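Local coordinates for protein probable glycosidase crf1 (Neosartorya fumigata, PDB 6IBW) that cleaves chitin chains and transfers them to 1,6-beta-glucan or to other chitin chains, cross-linking the polysaccharides of the fungal cell wall and septa, at residues 51-56 with 185-190; 75-80 with 214-219; 89-94 with 179-184; 113-118 with 173-178. All coordinates share one frame; numbering follows the deposited sequence.

Contact 1: 51-56 with 185-190; sequences FTVAKQ and SWAGGD. With NAG (2-acetamido-2-deoxy-beta-D-glucopyranose), chain C; NAG (2-acetamido-2-deoxy-beta-D-glucopyranose), chain B; NAG (2-acetamido-2-deoxy-beta-D-glucopyranose), chain D; NAG (2-acetamido-2-deoxy-beta-D-glucopyranose), chain E.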
# COMPACT_ATOMS: atom_id res chain seq x y z
N PHE A 51 9.44 -10.21 -2.56
CA PHE A 51 8.47 -10.01 -3.67
C PHE A 51 9.29 -10.00 -4.95
O PHE A 51 9.99 -8.99 -5.23
CB PHE A 51 7.68 -8.74 -3.39
CG PHE A 51 6.99 -8.81 -2.06
CD1 PHE A 51 5.72 -9.36 -1.97
CD2 PHE A 51 7.62 -8.39 -0.90
CE1 PHE A 51 5.08 -9.46 -0.74
CE2 PHE A 51 6.99 -8.49 0.32
CZ PHE A 51 5.73 -9.04 0.40
N THR A 52 9.28 -11.13 -5.67
CA THR A 52 10.13 -11.37 -6.86
C THR A 52 9.26 -11.38 -8.11
O THR A 52 8.28 -12.14 -8.16
CB THR A 52 10.92 -12.66 -6.70
OG1 THR A 52 11.60 -12.49 -5.46
CG2 THR A 52 11.90 -12.91 -7.82
N VAL A 53 9.61 -10.57 -9.09
CA VAL A 53 9.04 -10.70 -10.46
C VAL A 53 10.04 -11.51 -11.27
O VAL A 53 11.03 -10.93 -11.73
CB VAL A 53 8.77 -9.31 -11.05
CG1 VAL A 53 8.38 -9.39 -12.52
CG2 VAL A 53 7.73 -8.57 -10.22
N ALA A 54 9.86 -12.83 -11.34
CA ALA A 54 10.80 -13.70 -12.08
C ALA A 54 10.32 -13.87 -13.52
O ALA A 54 11.17 -13.97 -14.40
CB ALA A 54 10.98 -15.03 -11.39
N LYS A 55 9.01 -13.89 -13.75
CA LYS A 55 8.43 -14.22 -15.08
C LYS A 55 7.18 -13.37 -15.31
O LYS A 55 6.77 -12.65 -14.39
CB LYS A 55 8.16 -15.72 -15.17
CG LYS A 55 6.78 -16.19 -14.72
CD LYS A 55 6.39 -17.54 -15.33
CE LYS A 55 6.78 -18.72 -14.47
NZ LYS A 55 6.04 -18.69 -13.18
N GLN A 56 6.62 -13.43 -16.52
CA GLN A 56 5.42 -12.63 -16.87
C GLN A 56 4.27 -13.15 -16.01
O GLN A 56 4.18 -14.38 -15.79
CB GLN A 56 5.11 -12.68 -18.37
CG GLN A 56 4.54 -11.37 -18.87
CD GLN A 56 3.65 -11.45 -20.09
OE1 GLN A 56 3.51 -12.50 -20.69
NE2 GLN A 56 3.07 -10.32 -20.46
N SER A 185 4.98 -6.65 -5.43
CA SER A 185 5.73 -6.17 -6.60
C SER A 185 5.00 -6.66 -7.84
O SER A 185 4.38 -7.73 -7.79
CB SER A 185 7.15 -6.65 -6.54
OG SER A 185 7.20 -8.07 -6.47
N TRP A 186 5.03 -5.90 -8.90
CA TRP A 186 4.43 -6.35 -10.17
C TRP A 186 5.16 -5.65 -11.30
O TRP A 186 5.90 -4.71 -11.05
CB TRP A 186 2.93 -6.08 -10.19
CG TRP A 186 2.58 -4.66 -9.88
CD1 TRP A 186 2.72 -4.02 -8.68
CD2 TRP A 186 1.99 -3.72 -10.77
NE1 TRP A 186 2.28 -2.73 -8.78
CE2 TRP A 186 1.82 -2.52 -10.05
CE3 TRP A 186 1.59 -3.77 -12.10
CZ2 TRP A 186 1.26 -1.37 -10.63
CZ3 TRP A 186 1.04 -2.64 -12.67
CH2 TRP A 186 0.88 -1.46 -11.94
N ALA A 187 4.98 -6.12 -12.52
CA ALA A 187 5.65 -5.46 -13.64
C ALA A 187 4.61 -4.56 -14.32
O ALA A 187 3.70 -5.09 -14.95
CB ALA A 187 6.26 -6.51 -14.53
N GLY A 188 4.72 -3.25 -14.11
CA GLY A 188 3.90 -2.25 -14.81
C GLY A 188 4.34 -2.16 -16.26
O GLY A 188 3.56 -1.70 -17.09
N GLY A 189 5.55 -2.63 -16.54
CA GLY A 189 6.12 -2.72 -17.89
C GLY A 189 5.81 -4.07 -18.51
O GLY A 189 6.44 -4.41 -19.52
N ASP A 190 4.89 -4.83 -17.93
CA ASP A 190 4.38 -6.08 -18.56
C ASP A 190 3.99 -5.70 -19.98
O ASP A 190 3.28 -4.72 -20.16
CB ASP A 190 3.19 -6.66 -17.78
CG ASP A 190 2.66 -7.99 -18.30
OD1 ASP A 190 2.56 -8.16 -19.52
OD2 ASP A 190 2.36 -8.87 -17.47
C1 NAG C . -1.47 -3.32 -8.23
C2 NAG C . -1.35 -4.67 -7.56
C3 NAG C . -0.86 -5.73 -8.52
C4 NAG C . -1.70 -5.70 -9.79
C5 NAG C . -1.68 -4.28 -10.37
C6 NAG C . -2.41 -4.15 -11.70
C7 NAG C . -0.77 -4.37 -5.21
C8 NAG C . 0.29 -4.42 -4.15
N2 NAG C . -0.41 -4.62 -6.45
O3 NAG C . -0.95 -6.97 -7.83
O4 NAG C . -1.17 -6.63 -10.74
O5 NAG C . -2.25 -3.41 -9.42
O6 NAG C . -3.82 -4.29 -11.50
O7 NAG C . -1.90 -4.13 -4.92
C1 NAG B . -2.13 -7.64 -11.10
C2 NAG B . -1.58 -8.48 -12.24
C3 NAG B . -2.67 -9.41 -12.77
C4 NAG B . -3.36 -10.17 -11.63
C5 NAG B . -3.51 -9.39 -10.30
C6 NAG B . -3.62 -10.35 -9.10
C7 NAG B . 0.26 -7.61 -13.61
C8 NAG B . 0.55 -6.72 -14.79
N2 NAG B . -1.05 -7.65 -13.30
O3 NAG B . -2.08 -10.38 -13.66
O4 NAG B . -4.63 -10.65 -12.13
O5 NAG B . -2.40 -8.53 -10.04
O6 NAG B . -2.31 -10.67 -8.57
O7 NAG B . 1.14 -8.24 -13.01
C1 NAG D . -2.88 1.62 -7.19
C2 NAG D . -3.55 0.83 -8.32
C3 NAG D . -3.49 -0.67 -8.12
C4 NAG D . -2.07 -1.10 -7.73
C5 NAG D . -1.48 -0.27 -6.61
C6 NAG D . -0.02 -0.63 -6.42
C7 NAG D . -5.28 2.22 -9.40
C8 NAG D . -6.76 2.39 -9.64
N2 NAG D . -4.93 1.22 -8.57
O1 NAG D . -2.69 3.00 -7.57
O3 NAG D . -3.82 -1.27 -9.38
O4 NAG D . -2.02 -2.44 -7.25
O5 NAG D . -1.57 1.12 -6.87
O6 NAG D . 0.82 -0.20 -7.49
O7 NAG D . -4.48 2.96 -9.96
C1 NAG E . -0.85 4.80 -12.83
C2 NAG E . -0.70 5.47 -11.45
C3 NAG E . 0.05 4.53 -10.51
C4 NAG E . -0.73 3.21 -10.41
C5 NAG E . -0.97 2.57 -11.79
C6 NAG E . -1.91 1.38 -11.60
C7 NAG E . -0.58 7.90 -11.04
C8 NAG E . 0.15 9.18 -11.36
N2 NAG E . -0.05 6.77 -11.55
O3 NAG E . 0.23 5.14 -9.21
O4 NAG E . -0.03 2.27 -9.61
O5 NAG E . -1.51 3.52 -12.74
O6 NAG E . -2.09 0.67 -12.82
O7 NAG E . -1.60 7.94 -10.37

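Contact 2: 75-80 with 214-219; sequences VVMKAA and MYVKSV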
# COMPACT_ATOMS: atom_id res chain seq x y z
N VAL A 75 6.64 0.71 6.98
CA VAL A 75 7.20 -0.49 6.32
C VAL A 75 8.68 -0.21 6.08
O VAL A 75 8.99 0.88 5.64
CB VAL A 75 6.45 -0.83 5.03
CG1 VAL A 75 7.07 -2.02 4.33
CG2 VAL A 75 4.97 -1.06 5.31
N VAL A 76 9.56 -1.15 6.42
CA VAL A 76 10.99 -1.00 6.02
C VAL A 76 11.16 -1.85 4.76
O VAL A 76 10.96 -3.05 4.85
CB VAL A 76 11.93 -1.35 7.19
CG1 VAL A 76 13.39 -1.47 6.74
CG2 VAL A 76 11.81 -0.31 8.30
N MET A 77 11.39 -1.20 3.61
CA MET A 77 11.43 -1.85 2.28
C MET A 77 12.71 -1.47 1.52
O MET A 77 13.20 -0.36 1.70
CB MET A 77 10.21 -1.46 1.45
CG MET A 77 10.25 -1.98 0.04
SD MET A 77 8.85 -1.51 -0.92
CE MET A 77 9.17 0.23 -1.20
N LYS A 78 13.27 -2.39 0.73
CA LYS A 78 14.23 -2.12 -0.36
C LYS A 78 13.47 -2.41 -1.64
O LYS A 78 12.88 -3.50 -1.71
CB LYS A 78 15.44 -3.04 -0.25
CG LYS A 78 16.64 -2.65 -1.10
CD LYS A 78 17.88 -3.42 -0.71
CE LYS A 78 17.88 -4.82 -1.29
NZ LYS A 78 19.24 -5.41 -1.32
N ALA A 79 13.41 -1.47 -2.57
CA ALA A 79 12.61 -1.64 -3.80
C ALA A 79 13.26 -2.71 -4.69
O ALA A 79 14.45 -2.96 -4.56
CB ALA A 79 12.46 -0.33 -4.52
N ALA A 80 12.47 -3.31 -5.56
CA ALA A 80 12.98 -4.23 -6.60
C ALA A 80 13.61 -3.37 -7.68
O ALA A 80 13.09 -2.31 -7.99
CB ALA A 80 11.87 -5.07 -7.14
N MET A 214 11.76 -7.35 -4.41
CA MET A 214 11.44 -6.28 -3.44
C MET A 214 11.52 -6.89 -2.04
O MET A 214 10.96 -7.95 -1.84
CB MET A 214 10.04 -5.74 -3.70
CG MET A 214 9.43 -5.05 -2.52
SD MET A 214 7.70 -4.75 -2.88
CE MET A 214 6.98 -4.99 -1.25
N TYR A 215 12.20 -6.23 -1.11
CA TYR A 215 12.39 -6.78 0.26
C TYR A 215 11.64 -5.92 1.28
O TYR A 215 11.77 -4.71 1.28
CB TYR A 215 13.88 -6.87 0.57
CG TYR A 215 14.65 -7.76 -0.38
CD1 TYR A 215 14.76 -9.12 -0.17
CD2 TYR A 215 15.31 -7.22 -1.48
CE1 TYR A 215 15.49 -9.93 -1.03
CE2 TYR A 215 16.04 -8.01 -2.35
CZ TYR A 215 16.13 -9.37 -2.12
OH TYR A 215 16.84 -10.17 -2.97
N VAL A 216 10.88 -6.57 2.14
CA VAL A 216 10.22 -5.91 3.30
C VAL A 216 10.79 -6.56 4.56
O VAL A 216 10.55 -7.73 4.78
CB VAL A 216 8.68 -6.01 3.20
CG1 VAL A 216 7.99 -5.27 4.32
CG2 VAL A 216 8.19 -5.50 1.86
N LYS A 217 11.59 -5.82 5.32
CA LYS A 217 12.19 -6.33 6.58
C LYS A 217 11.14 -6.34 7.69
O LYS A 217 11.08 -7.34 8.40
CB LYS A 217 13.42 -5.52 7.00
CG LYS A 217 14.74 -6.17 6.60
CD LYS A 217 15.91 -5.75 7.44
CE LYS A 217 16.85 -4.79 6.73
NZ LYS A 217 17.57 -3.94 7.71
N SER A 218 10.35 -5.29 7.86
CA SER A 218 9.38 -5.24 8.99
C SER A 218 8.12 -4.46 8.61
O SER A 218 8.19 -3.67 7.67
CB SER A 218 10.05 -4.66 10.22
OG SER A 218 10.27 -3.27 10.07
N VAL A 219 7.03 -4.66 9.33
CA VAL A 219 5.79 -3.84 9.18
C VAL A 219 5.33 -3.41 10.57
O VAL A 219 5.27 -4.24 11.44
CB VAL A 219 4.68 -4.63 8.45
CG1 VAL A 219 3.29 -4.20 8.90
CG2 VAL A 219 4.81 -4.52 6.94

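Contact 3: 89-94 with 179-184; sequences IVLESD and MRLRLG. With NAG (2-acetamido-2-deoxy-beta-D-glucopyranose), chain C.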
# COMPACT_ATOMS: atom_id res chain seq x y z
N ILE A 89 3.57 -0.32 -1.60
CA ILE A 89 3.06 -0.34 -0.19
C ILE A 89 1.64 0.22 -0.28
O ILE A 89 1.52 1.40 -0.58
CB ILE A 89 3.95 0.48 0.76
CG1 ILE A 89 5.40 -0.01 0.74
CG2 ILE A 89 3.36 0.47 2.14
CD1 ILE A 89 6.38 0.83 1.52
N VAL A 90 0.60 -0.58 -0.12
CA VAL A 90 -0.78 -0.08 -0.43
C VAL A 90 -1.67 -0.16 0.81
O VAL A 90 -1.74 -1.21 1.45
CB VAL A 90 -1.43 -0.82 -1.60
CG1 VAL A 90 -2.72 -0.13 -2.00
CG2 VAL A 90 -0.48 -0.91 -2.78
N LEU A 91 -2.36 0.93 1.11
CA LEU A 91 -3.42 0.92 2.14
C LEU A 91 -4.74 0.98 1.40
O LEU A 91 -4.86 1.86 0.56
CB LEU A 91 -3.20 2.12 3.06
CG LEU A 91 -2.21 1.90 4.20
CD1 LEU A 91 -2.16 3.13 5.08
CD2 LEU A 91 -2.59 0.69 5.01
N GLU A 92 -5.65 0.03 1.58
CA GLU A 92 -6.91 0.14 0.80
C GLU A 92 -8.12 -0.31 1.61
O GLU A 92 -8.01 -1.28 2.33
CB GLU A 92 -6.84 -0.61 -0.53
CG GLU A 92 -7.89 -0.05 -1.48
CD GLU A 92 -7.98 -0.60 -2.89
OE1 GLU A 92 -8.18 -1.83 -3.02
OE2 GLU A 92 -7.90 0.20 -3.86
N SER A 93 -9.22 0.41 1.48
CA SER A 93 -10.50 0.06 2.14
C SER A 93 -11.43 -0.57 1.11
O SER A 93 -11.14 -0.50 -0.10
CB SER A 93 -11.10 1.25 2.79
OG SER A 93 -11.55 2.16 1.82
N ASP A 94 -12.51 -1.18 1.60
CA ASP A 94 -13.52 -1.88 0.77
C ASP A 94 -14.28 -0.87 -0.11
O ASP A 94 -14.78 -1.29 -1.16
CB ASP A 94 -14.45 -2.70 1.66
CG ASP A 94 -13.76 -3.96 2.15
OD1 ASP A 94 -12.71 -4.30 1.58
OD2 ASP A 94 -14.27 -4.59 3.10
N MET A 179 -8.83 0.38 6.47
CA MET A 179 -7.92 -0.06 5.38
C MET A 179 -7.02 -1.20 5.85
O MET A 179 -6.55 -1.18 6.98
CB MET A 179 -7.07 1.11 4.87
CG MET A 179 -7.57 1.67 3.57
SD MET A 179 -6.97 3.34 3.33
CE MET A 179 -8.34 4.19 4.12
N ARG A 180 -6.76 -2.14 4.94
CA ARG A 180 -5.84 -3.28 5.14
C ARG A 180 -4.52 -2.92 4.47
O ARG A 180 -4.53 -2.12 3.57
CB ARG A 180 -6.45 -4.56 4.56
CG ARG A 180 -7.06 -4.39 3.18
CD ARG A 180 -7.25 -5.69 2.42
NE ARG A 180 -7.01 -6.85 3.27
CZ ARG A 180 -7.81 -7.92 3.42
NH1 ARG A 180 -8.96 -8.01 2.78
NH2 ARG A 180 -7.44 -8.90 4.24
N LEU A 181 -3.41 -3.45 4.94
CA LEU A 181 -2.11 -3.19 4.28
C LEU A 181 -1.84 -4.31 3.28
O LEU A 181 -1.97 -5.48 3.66
CB LEU A 181 -1.02 -3.06 5.35
CG LEU A 181 0.39 -2.78 4.82
CD1 LEU A 181 0.46 -1.46 4.06
CD2 LEU A 181 1.38 -2.74 5.97
N ARG A 182 -1.51 -3.94 2.04
CA ARG A 182 -1.06 -4.86 0.97
C ARG A 182 0.38 -4.53 0.63
O ARG A 182 0.69 -3.33 0.44
CB ARG A 182 -1.86 -4.64 -0.31
CG ARG A 182 -3.01 -5.61 -0.54
CD ARG A 182 -3.26 -5.81 -2.03
NE ARG A 182 -3.55 -4.55 -2.69
CZ ARG A 182 -4.72 -3.92 -2.62
NH1 ARG A 182 -5.71 -4.43 -1.91
NH2 ARG A 182 -4.87 -2.77 -3.26
N LEU A 183 1.24 -5.53 0.54
CA LEU A 183 2.61 -5.32 0.04
C LEU A 183 2.78 -6.18 -1.21
O LEU A 183 2.32 -7.32 -1.18
CB LEU A 183 3.60 -5.71 1.15
CG LEU A 183 3.52 -4.88 2.42
CD1 LEU A 183 4.34 -5.55 3.52
CD2 LEU A 183 3.99 -3.45 2.17
N GLY A 184 3.39 -5.66 -2.27
CA GLY A 184 3.61 -6.49 -3.47
C GLY A 184 4.52 -5.85 -4.49
O GLY A 184 4.79 -4.65 -4.41
C1 NAG C . -1.47 -3.32 -8.23
C2 NAG C . -1.35 -4.67 -7.56
C3 NAG C . -0.86 -5.73 -8.52
C4 NAG C . -1.70 -5.70 -9.79
C5 NAG C . -1.68 -4.28 -10.37
C6 NAG C . -2.41 -4.15 -11.70
C7 NAG C . -0.77 -4.37 -5.21
C8 NAG C . 0.29 -4.42 -4.15
N2 NAG C . -0.41 -4.62 -6.45
O3 NAG C . -0.95 -6.97 -7.83
O4 NAG C . -1.17 -6.63 -10.74
O5 NAG C . -2.25 -3.41 -9.42
O6 NAG C . -3.82 -4.29 -11.50
O7 NAG C . -1.90 -4.13 -4.92

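Contact 4: 113-118 with 173-178; sequences TNYFGK and RFPQTP. With NAG (2-acetamido-2-deoxy-beta-D-glucopyranose), chain D; NAG (2-acetamido-2-deoxy-beta-D-glucopyranose), chain E.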
# COMPACT_ATOMS: atom_id res chain seq x y z
N THR A 113 4.29 8.85 -4.30
CA THR A 113 3.20 8.80 -3.30
C THR A 113 1.91 9.02 -4.08
O THR A 113 1.94 9.74 -5.07
CB THR A 113 3.42 9.82 -2.19
OG1 THR A 113 3.03 11.09 -2.68
CG2 THR A 113 4.87 9.91 -1.77
N ASN A 114 0.82 8.41 -3.66
CA ASN A 114 -0.44 8.54 -4.44
C ASN A 114 -1.59 8.22 -3.51
O ASN A 114 -1.34 7.53 -2.52
CB ASN A 114 -0.39 7.65 -5.69
CG ASN A 114 -1.55 7.88 -6.63
OD1 ASN A 114 -1.84 9.01 -7.03
ND2 ASN A 114 -2.19 6.80 -7.04
N TYR A 115 -2.78 8.72 -3.80
CA TYR A 115 -4.01 8.34 -3.06
C TYR A 115 -5.20 8.44 -4.00
O TYR A 115 -5.08 9.07 -5.04
CB TYR A 115 -4.18 9.25 -1.84
CG TYR A 115 -4.81 10.57 -2.17
CD1 TYR A 115 -6.19 10.69 -2.21
CD2 TYR A 115 -4.05 11.69 -2.47
CE1 TYR A 115 -6.80 11.89 -2.54
CE2 TYR A 115 -4.64 12.90 -2.80
CZ TYR A 115 -6.03 13.00 -2.84
OH TYR A 115 -6.66 14.17 -3.13
N PHE A 116 -6.31 7.79 -3.66
CA PHE A 116 -7.64 8.12 -4.24
C PHE A 116 -8.70 7.89 -3.17
O PHE A 116 -8.42 7.27 -2.15
CB PHE A 116 -7.86 7.44 -5.59
CG PHE A 116 -7.36 6.03 -5.73
CD1 PHE A 116 -8.05 4.98 -5.13
CD2 PHE A 116 -6.25 5.73 -6.52
CE1 PHE A 116 -7.63 3.66 -5.28
CE2 PHE A 116 -5.82 4.42 -6.66
CZ PHE A 116 -6.51 3.39 -6.04
N GLY A 117 -9.85 8.53 -3.34
CA GLY A 117 -11.04 8.35 -2.50
C GLY A 117 -12.10 7.63 -3.29
O GLY A 117 -12.39 8.10 -4.38
N LYS A 118 -12.60 6.52 -2.78
CA LYS A 118 -13.80 5.81 -3.32
C LYS A 118 -13.54 5.32 -4.75
O LYS A 118 -14.50 5.24 -5.52
CB LYS A 118 -15.03 6.72 -3.27
CG LYS A 118 -15.51 7.07 -1.87
CD LYS A 118 -16.11 8.45 -1.86
CE LYS A 118 -16.72 8.84 -0.53
NZ LYS A 118 -15.68 9.22 0.46
N ARG A 173 -13.09 13.17 -1.06
CA ARG A 173 -12.21 12.12 -1.62
C ARG A 173 -11.06 11.82 -0.66
O ARG A 173 -10.01 11.39 -1.14
CB ARG A 173 -11.70 12.61 -2.97
CG ARG A 173 -12.72 12.50 -4.09
CD ARG A 173 -13.35 11.15 -4.19
NE ARG A 173 -14.23 11.12 -5.34
CZ ARG A 173 -15.56 11.04 -5.30
NH1 ARG A 173 -16.20 10.96 -4.14
NH2 ARG A 173 -16.24 11.00 -6.42
N PHE A 174 -11.22 12.11 0.63
CA PHE A 174 -10.19 11.83 1.66
C PHE A 174 -10.31 10.37 2.08
O PHE A 174 -11.43 9.88 2.19
CB PHE A 174 -10.38 12.78 2.84
CG PHE A 174 -9.27 12.73 3.85
CD1 PHE A 174 -8.07 13.39 3.65
CD2 PHE A 174 -9.46 12.04 5.03
CE1 PHE A 174 -7.06 13.33 4.60
CE2 PHE A 174 -8.46 11.99 5.99
CZ PHE A 174 -7.27 12.63 5.77
N PRO A 175 -9.22 9.59 2.20
CA PRO A 175 -9.31 8.22 2.71
C PRO A 175 -9.64 8.23 4.21
O PRO A 175 -8.85 8.71 5.00
CB PRO A 175 -7.92 7.63 2.42
CG PRO A 175 -7.37 8.53 1.33
CD PRO A 175 -7.87 9.90 1.72
N GLN A 176 -10.81 7.71 4.57
CA GLN A 176 -11.32 7.77 5.96
C GLN A 176 -12.12 6.51 6.27
O GLN A 176 -13.08 6.58 7.03
CB GLN A 176 -12.20 9.01 6.12
CG GLN A 176 -13.42 8.95 5.21
CD GLN A 176 -14.01 10.30 4.92
OE1 GLN A 176 -14.83 10.84 5.67
NE2 GLN A 176 -13.56 10.88 3.82
N THR A 177 -11.79 5.37 5.67
CA THR A 177 -12.52 4.11 5.94
C THR A 177 -11.50 3.06 6.36
O THR A 177 -10.32 3.25 6.15
CB THR A 177 -13.41 3.77 4.75
OG1 THR A 177 -12.64 3.88 3.55
CG2 THR A 177 -14.60 4.70 4.68
N PRO A 178 -11.92 1.96 7.01
CA PRO A 178 -10.97 0.96 7.50
C PRO A 178 -10.15 0.37 6.34
O PRO A 178 -10.73 0.00 5.35
CB PRO A 178 -11.84 -0.10 8.17
CG PRO A 178 -13.15 0.64 8.45
CD PRO A 178 -13.32 1.62 7.32
C1 NAG D . -2.88 1.62 -7.19
C2 NAG D . -3.55 0.83 -8.32
C3 NAG D . -3.49 -0.67 -8.12
C4 NAG D . -2.07 -1.10 -7.73
C5 NAG D . -1.48 -0.27 -6.61
C6 NAG D . -0.02 -0.63 -6.42
C7 NAG D . -5.28 2.22 -9.40
C8 NAG D . -6.76 2.39 -9.64
N2 NAG D . -4.93 1.22 -8.57
O1 NAG D . -2.69 3.00 -7.57
O3 NAG D . -3.82 -1.27 -9.38
O4 NAG D . -2.02 -2.44 -7.25
O5 NAG D . -1.57 1.12 -6.87
O6 NAG D . 0.82 -0.20 -7.49
O7 NAG D . -4.48 2.96 -9.96
C1 NAG E . -0.85 4.80 -12.83
C2 NAG E . -0.70 5.47 -11.45
C3 NAG E . 0.05 4.53 -10.51
C4 NAG E . -0.73 3.21 -10.41
C5 NAG E . -0.97 2.57 -11.79
C6 NAG E . -1.91 1.38 -11.60
C7 NAG E . -0.58 7.90 -11.04
C8 NAG E . 0.15 9.18 -11.36
N2 NAG E . -0.05 6.77 -11.55
O3 NAG E . 0.23 5.14 -9.21
O4 NAG E . -0.03 2.27 -9.61
O5 NAG E . -1.51 3.52 -12.74
O6 NAG E . -2.09 0.67 -12.82
O7 NAG E . -1.60 7.94 -10.37

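Contact 1: 51-56 with 185-190
F51 meets S185 through the root of its side chain: CB lies 3.2 Å from S185 OG, while the ring, leaving beside its own backbone N (chi1 -57°), packs on M214 and V216. Two residues further along, V53 reaches across with both methyls. CG2 rests 4.0 Å from W186 CA, and CG1 meets A187 CB at 4.1 Å. At Q56 the extended side chain crosses that of D190 at about a right angle, directing NE2 to OD1; the modelled separation is implausibly short, so the detail of this hydrogen bond is doubtful. D190 OD1 also accepts from S192 N.

W186 turns its indole the other way, into the chitin site. The N-acetylglucosamine of chain C lies over one face, its C5 3.6 Å above the ring plane, as is usual where aromatic platforms bind sugars. NE1 makes a weak hydrogen bond of 3.2 Å to O6 of the chain D sugar.

The strand pieces 51-53 and 185-187 run almost parallel, their axes 6.5 Å apart, but belong to different sheets of the sandwich: F51 and V53 bond to strand 212-223, whereas W186 bonds to V86 of strand 85-92.

Contact 2: 75-80 with 214-219
K78 and Y215 form a hydrogen-bonded antiparallel pair: K78 N gives to Y215 O at 2.8 Å and Y215 N returns to K78 O at 2.9 Å. Their side chains run side by side off the same face. The lysine bends at chi3 (79°), bringing CE to 3.5 Å from CD2 of the tyrosine ring, and its NZ goes on to Q47 OE1.

Further along, the pairing slips by one residue. V75 faces V219 and M77 faces V216, so both K217 and S218 stand opposite V76. K217 N donates to V76 O and V76 N to S218 O, and K217 takes nearly helical backbone angles; this is a beta bulge in strand 212-223. The lysine at the bulge makes a cation-pi contact with F139.

The face carrying V75, M77, V216 and V219 is apolar and looks into the core between the two sheets of the GH16 beta-sandwich. V75 divides its methyls, CG1 against V216 CG1 and CG2 3.8 Å from V219 CG2. M77 and M214 cross at about a right angle, M77 SD lying 3.9 Å from M214 CG. Past the end of strand 71-78, A80 CB closes on M214 CB at 4.0 Å.

Behind this layer, I89 of strand 85-92 packs on V75 and M77, and L183 of strand 180-187 on V75, V216 and V219. M214 also pairs through its backbone with F51 of strand 50-53, while H140 and Y142 flank strand 71-78 on its other edge.

Contact 3: 89-94 with 179-184
V90 and R182 exchange two backbone hydrogen bonds of 2.8 Å, V90 N to R182 O and R182 N to V90 O, the second almost straight at 177°. E92 and R180 do the same two residues on, at 3.1 Å from E92 N to R180 O and 3.0 Å from R180 N to E92 O, so the strands are zipped together as a regular antiparallel ladder.

Above that ladder the guanidinium of R182 works as part of the chitin site. A bend at chi3 (-58°) brings R182 NE to the acetamide oxygen of the chain C N-acetylglucosamine, and NE donates to this O7 of NAG at 2.8 Å. R182 NH2 makes a long, weak salt bridge of 3.4 Å to E92 OE1. Both oxygens lie near the guanidinium plane, at its edge, while the carboxylate is turned 77° to it; E92 thus offers a weak additional restraint on the position of the guanidinium. V90 CG1 comes obliquely against NH2 of R182, and V90 CG2 meets the methyl carbon C8 of the sugar.

The other face, with I89, L91, L181 and L183, is apolar. I89 CG2 touches both L183 CD2 and L181 CD1, 4.0 Å from each, and L181 CD1 also touches L91 CD2.

L183 packs on V75, V216 and V219 of the facing sheet, L181 on V75 and V219, and I89 on V75 and M77. Within its own sheet the pair is central: strand 61-64 borders 180-187, and strand 98-105, which carries the likely nucleophile E98, borders 85-92.

Contact 4: 113-118 with 173-178
Y115 and R173 meet at the edge of the tyrosine ring: R173 O lies near the ring plane, 3.5 Å from Y115 CE1. The ring stands between its own backbone N and carbonyl carbon (chi1 82°), which turns that edge to the 173-178 loop. G117 CA makes a CA-H...O contact of 3.5 Å to the same R173 O. No conventional hydrogen bond joins the two segments.

The apolar contact is made by P175, whose CG reaches Y115 CD1 at 4.3 Å. A backbone contact goes with it, P175 CG lying 3.8 Å from F116 O, so the proline ring rests against both the tyrosine and the main chain beyond it.

The arginine lies across the K118 chain at about a right angle: its guanidinium comes obliquely against the aliphatic part of the lysine, R173 NH1 to K118 CD 3.4 Å, while R173 CD packs on G117 O. The positive end of R173 is paired with D120. Inside the loop, Q176 NE2 holds F174 O at 2.9 Å.

F116 leaves on the other side of the strand and its ring meets the substrate: CE2 is 3.6 Å from C7 of the chain D N-acetylglucosamine, and the ring also packs near E98, the nucleophile by similarity.

Strand 110-116 lies between 98-105 and 127-131, and the loop, coming after strand 158-164, passes its end roughly at right angles before leading into strand 180-187. D97 ties both together, accepting from K118 N, Q176 N and T177 OG1.

How the contacts relate
Contacts 1 and 3 share strand 180-187, and contact 4 lies where the chain enters it; all three reach the same seven-stranded sheet, whose sugar-binding side is served by W186, R182 and F116. Contact 2 belongs to the facing sheet, joined to contact 1 through the neighbouring strands 50-53 and 212-223, and it packs on contact 3, V216 and V219 against L183, about 15 Å between centres. Contacts 3 and 4, 11 Å apart, meet at S93 and T177. Contacts 1 and 4, 25 Å apart, touch common sugars. Along the chain, contact 4 falls within contact 3, and both within contacts 1 and 2, which interlock. Distant sequence thus builds one beta-sandwich and its chitin-binding groove.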